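Local coordinates for protein exported gluconolactonase (Xanthomonas campestris pv. campestris, PDB 3DR2) that probably hydrolyses gluconolactone to gluconate as a calcium-binding, six-bladed beta-propeller enzyme of the SMP-30 family, and forms a dimer, at residues 45-57 against 88-100. Numbering follows the deposited sequence.
With CA (calcium ion), chain D.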
# COMPACT_ATOMS: atom_id res chain seq x y z
N THR A 45 3.63 1.27 4.66
CA THR A 45 4.16 1.61 3.35
C THR A 45 4.41 3.12 3.26
O THR A 45 5.47 3.55 2.83
CB THR A 45 3.23 1.20 2.20
OG1 THR A 45 3.11 -0.23 2.16
CG2 THR A 45 3.80 1.68 0.87
N TRP A 46 3.43 3.92 3.67
CA TRP A 46 3.59 5.38 3.62
C TRP A 46 3.00 6.00 4.88
O TRP A 46 1.84 6.42 4.89
CB TRP A 46 2.91 5.93 2.36
CG TRP A 46 3.17 7.39 2.08
CD1 TRP A 46 2.77 8.46 2.82
CD2 TRP A 46 3.87 7.93 0.94
NE1 TRP A 46 3.16 9.63 2.22
CE2 TRP A 46 3.84 9.34 1.07
CE3 TRP A 46 4.51 7.36 -0.17
CZ2 TRP A 46 4.42 10.19 0.12
CZ3 TRP A 46 5.09 8.21 -1.11
CH2 TRP A 46 5.04 9.61 -0.96
N SER A 47 3.81 6.05 5.93
CA SER A 47 3.39 6.59 7.22
C SER A 47 3.22 8.10 7.16
O SER A 47 4.07 8.81 6.61
CB SER A 47 4.41 6.23 8.29
OG SER A 47 4.48 4.83 8.47
N GLU A 48 2.14 8.58 7.77
CA GLU A 48 1.83 10.01 7.78
C GLU A 48 0.91 10.39 8.94
O GLU A 48 0.42 9.53 9.67
CB GLU A 48 1.13 10.37 6.46
CG GLU A 48 1.94 11.24 5.52
CD GLU A 48 1.82 12.70 5.84
OE1 GLU A 48 1.70 13.05 7.03
OE2 GLU A 48 1.85 13.52 4.90
N GLY A 49 0.70 11.70 9.09
CA GLY A 49 -0.19 12.25 10.09
C GLY A 49 -0.21 11.76 11.53
O GLY A 49 -1.26 11.37 12.04
N PRO A 50 0.93 11.81 12.23
CA PRO A 50 0.99 11.37 13.63
C PRO A 50 0.29 12.36 14.56
O PRO A 50 0.46 13.58 14.43
CB PRO A 50 2.48 11.29 13.90
CG PRO A 50 3.02 12.44 13.08
CD PRO A 50 2.25 12.30 11.77
N ALA A 51 -0.49 11.85 15.50
CA ALA A 51 -1.20 12.68 16.45
C ALA A 51 -1.28 11.96 17.79
O ALA A 51 -1.69 10.80 17.85
CB ALA A 51 -2.60 12.98 15.93
N TRP A 52 -0.90 12.65 18.85
CA TRP A 52 -0.95 12.06 20.18
C TRP A 52 -2.37 12.14 20.73
O TRP A 52 -2.97 13.20 20.77
CB TRP A 52 0.01 12.79 21.12
CG TRP A 52 -0.08 12.30 22.54
CD1 TRP A 52 -0.69 12.93 23.59
CD2 TRP A 52 0.40 11.05 23.04
NE1 TRP A 52 -0.61 12.15 24.71
CE2 TRP A 52 0.05 10.99 24.41
CE3 TRP A 52 1.10 9.97 22.48
CZ2 TRP A 52 0.37 9.89 25.22
CZ3 TRP A 52 1.41 8.88 23.28
CH2 TRP A 52 1.05 8.85 24.64
N TRP A 53 -2.88 10.98 21.15
CA TRP A 53 -4.23 10.85 21.67
C TRP A 53 -4.14 10.59 23.17
O TRP A 53 -4.04 9.44 23.60
CB TRP A 53 -4.91 9.68 20.96
CG TRP A 53 -6.39 9.59 21.13
CD1 TRP A 53 -7.23 10.53 21.66
CD2 TRP A 53 -7.23 8.51 20.71
NE1 TRP A 53 -8.53 10.10 21.59
CE2 TRP A 53 -8.56 8.86 21.01
CE3 TRP A 53 -6.98 7.27 20.10
CZ2 TRP A 53 -9.64 8.02 20.72
CZ3 TRP A 53 -8.06 6.43 19.81
CH2 TRP A 53 -9.37 6.82 20.13
N GLU A 54 -4.18 11.66 23.96
CA GLU A 54 -4.07 11.56 25.41
C GLU A 54 -5.07 10.60 26.06
O GLU A 54 -4.69 9.77 26.89
CB GLU A 54 -4.23 12.95 26.04
CG GLU A 54 -4.17 12.97 27.56
CD GLU A 54 -2.78 12.71 28.13
OE1 GLU A 54 -1.83 12.43 27.36
OE2 GLU A 54 -2.63 12.79 29.37
N ALA A 55 -6.34 10.72 25.69
CA ALA A 55 -7.38 9.86 26.26
C ALA A 55 -7.06 8.36 26.19
O ALA A 55 -7.49 7.59 27.05
CB ALA A 55 -8.71 10.14 25.57
N GLN A 56 -6.31 7.95 25.17
CA GLN A 56 -5.96 6.55 25.01
C GLN A 56 -4.46 6.30 25.10
O GLN A 56 -3.99 5.18 24.84
CB GLN A 56 -6.48 6.04 23.66
CG GLN A 56 -7.98 6.23 23.45
CD GLN A 56 -8.71 4.92 23.26
OE1 GLN A 56 -9.93 4.88 23.06
NE2 GLN A 56 -7.97 3.82 23.33
N ARG A 57 -3.71 7.34 25.49
CA ARG A 57 -2.25 7.28 25.59
C ARG A 57 -1.69 6.50 24.42
O ARG A 57 -0.87 5.59 24.58
CB ARG A 57 -1.81 6.67 26.92
CG ARG A 57 -2.18 7.53 28.12
CD ARG A 57 -1.28 7.26 29.33
NE ARG A 57 0.10 7.70 29.10
CZ ARG A 57 0.52 8.96 29.16
NH1 ARG A 57 -0.32 9.94 29.45
NH2 ARG A 57 1.80 9.24 28.92
N THR A 88 -6.83 7.83 4.24
CA THR A 88 -6.69 8.81 5.31
C THR A 88 -5.22 9.24 5.40
O THR A 88 -4.32 8.39 5.36
CB THR A 88 -7.14 8.21 6.65
OG1 THR A 88 -8.52 7.85 6.55
CG2 THR A 88 -6.98 9.22 7.78
N ASN A 89 -5.01 10.54 5.52
CA ASN A 89 -3.67 11.12 5.60
C ASN A 89 -3.47 11.75 6.98
O ASN A 89 -3.18 11.06 7.94
CB ASN A 89 -3.50 12.16 4.48
CG ASN A 89 -2.05 12.61 4.30
OD1 ASN A 89 -1.68 13.17 3.26
ND2 ASN A 89 -1.22 12.37 5.31
N GLY A 90 -3.65 13.06 7.08
CA GLY A 90 -3.47 13.71 8.36
C GLY A 90 -4.46 13.29 9.44
O GLY A 90 -5.61 12.95 9.14
N ASN A 91 -4.01 13.30 10.69
CA ASN A 91 -4.85 12.99 11.85
C ASN A 91 -4.58 14.09 12.88
O ASN A 91 -3.50 14.69 12.90
CB ASN A 91 -4.47 11.66 12.51
CG ASN A 91 -4.70 10.47 11.61
OD1 ASN A 91 -5.84 10.09 11.33
ND2 ASN A 91 -3.61 9.88 11.15
N ALA A 92 -5.57 14.33 13.73
CA ALA A 92 -5.47 15.32 14.80
C ALA A 92 -6.48 14.91 15.86
O ALA A 92 -7.32 14.04 15.62
CB ALA A 92 -5.78 16.71 14.27
N VAL A 93 -6.40 15.54 17.03
CA VAL A 93 -7.31 15.24 18.12
C VAL A 93 -7.98 16.53 18.57
O VAL A 93 -7.30 17.51 18.87
CB VAL A 93 -6.55 14.63 19.31
CG1 VAL A 93 -7.53 14.23 20.41
CG2 VAL A 93 -5.75 13.43 18.85
N ASP A 94 -9.31 16.54 18.62
CA ASP A 94 -10.01 17.74 19.03
C ASP A 94 -10.08 17.90 20.54
O ASP A 94 -9.56 17.07 21.29
CB ASP A 94 -11.40 17.81 18.38
CG ASP A 94 -12.38 16.78 18.93
OD1 ASP A 94 -13.43 16.58 18.27
OD2 ASP A 94 -12.12 16.19 20.00
N ALA A 95 -10.70 18.99 20.99
CA ALA A 95 -10.81 19.26 22.41
C ALA A 95 -11.54 18.17 23.19
O ALA A 95 -11.26 17.95 24.37
CB ALA A 95 -11.49 20.61 22.62
N GLN A 96 -12.46 17.48 22.53
CA GLN A 96 -13.23 16.42 23.17
C GLN A 96 -12.54 15.05 23.06
O GLN A 96 -13.16 14.02 23.32
CB GLN A 96 -14.63 16.32 22.57
CG GLN A 96 -15.55 17.52 22.84
CD GLN A 96 -15.15 18.77 22.07
OE1 GLN A 96 -14.99 18.73 20.85
NE2 GLN A 96 -15.00 19.88 22.78
N GLN A 97 -11.27 15.07 22.67
CA GLN A 97 -10.46 13.86 22.50
C GLN A 97 -11.01 12.90 21.45
O GLN A 97 -10.89 11.68 21.58
CB GLN A 97 -10.27 13.14 23.84
CG GLN A 97 -9.25 13.81 24.78
CD GLN A 97 -7.83 13.86 24.21
OE1 GLN A 97 -7.28 14.94 23.97
NE2 GLN A 97 -7.24 12.69 24.01
N ARG A 98 -11.61 13.46 20.41
CA ARG A 98 -12.13 12.68 19.29
C ARG A 98 -11.11 12.82 18.17
O ARG A 98 -10.49 13.88 18.02
CB ARG A 98 -13.48 13.22 18.81
CG ARG A 98 -14.63 13.03 19.77
CD ARG A 98 -15.88 13.73 19.26
NE ARG A 98 -15.69 15.18 19.21
CZ ARG A 98 -16.67 16.05 18.99
NH1 ARG A 98 -17.92 15.63 18.80
NH2 ARG A 98 -16.41 17.35 18.98
N LEU A 99 -10.91 11.77 17.38
CA LEU A 99 -9.96 11.84 16.28
C LEU A 99 -10.62 12.48 15.07
O LEU A 99 -11.75 12.14 14.72
CB LEU A 99 -9.48 10.44 15.89
CG LEU A 99 -8.79 9.57 16.94
CD1 LEU A 99 -8.29 8.30 16.28
CD2 LEU A 99 -7.63 10.34 17.57
N VAL A 100 -9.91 13.41 14.43
CA VAL A 100 -10.39 14.05 13.22
C VAL A 100 -9.40 13.65 12.14
O VAL A 100 -8.21 13.48 12.42
CB VAL A 100 -10.48 15.58 13.36
CG1 VAL A 100 -11.62 15.95 14.31
CG2 VAL A 100 -9.16 16.14 13.88
CA CA D . 1.49 16.01 4.49
O HOH W 1 1.35 14.38 2.54
O HOH W 2 1.71 17.59 6.28
O HOH W 3 -0.22 15.09 5.92
O HOH W 4 2.87 15.10 6.30
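The indole of W53 lies against the hairpin made by strands 88-93 and 99-103, held from two directions. At the ring's edge NE1 donates to the backbone O of Q97, 2.8 Å away, with the oxygen tilted somewhat from the ring plane and the N-H standing above the plane of the Q97 carbonyl. Over one face sits L99, whose CD2 lies 3.8 Å from the centroid of the five-membered ring, only 13° off its normal, a CH-pi contact; CD1 reaches on toward CZ3 of the six-membered ring. CG of Q56 lies over the opposite face, toward its rim. With CG anti to the backbone N (chi1 -166°), W53 swings its indole across to the hairpin, where CD1 also meets CG1 of V93 at 3.9 Å. Beyond the ring, the aliphatic part of Q97 packs on A55, CG to CB 3.8 Å.

Toward the calcium end the strands draw close enough for the CA atoms of G49 and G90 to lie 4.0 Å apart. Here N91 bridges the gap: ND2 donates an almost straight bond to G49 O (2.9 Å), with the acceptor in its amide plane, while H101 and S62 also hydrogen-bond to its amide. A51 CB rests on the N91 backbone. E48 binds the calcium through OE2 at 2.5 Å, and its OE1 accepts the backbone N-H of G49; N134, N191 and D242 complete the protein ligands.

The strands 47-53 and 88-93 run nearly parallel, 12° apart, each at an edge of its own antiparallel sheet, as the innermost strands of adjacent propeller blades. Strand 58-63 flanks the first, strand 290-295 packs on its far side, and A92 faces strand 136-138 of another blade.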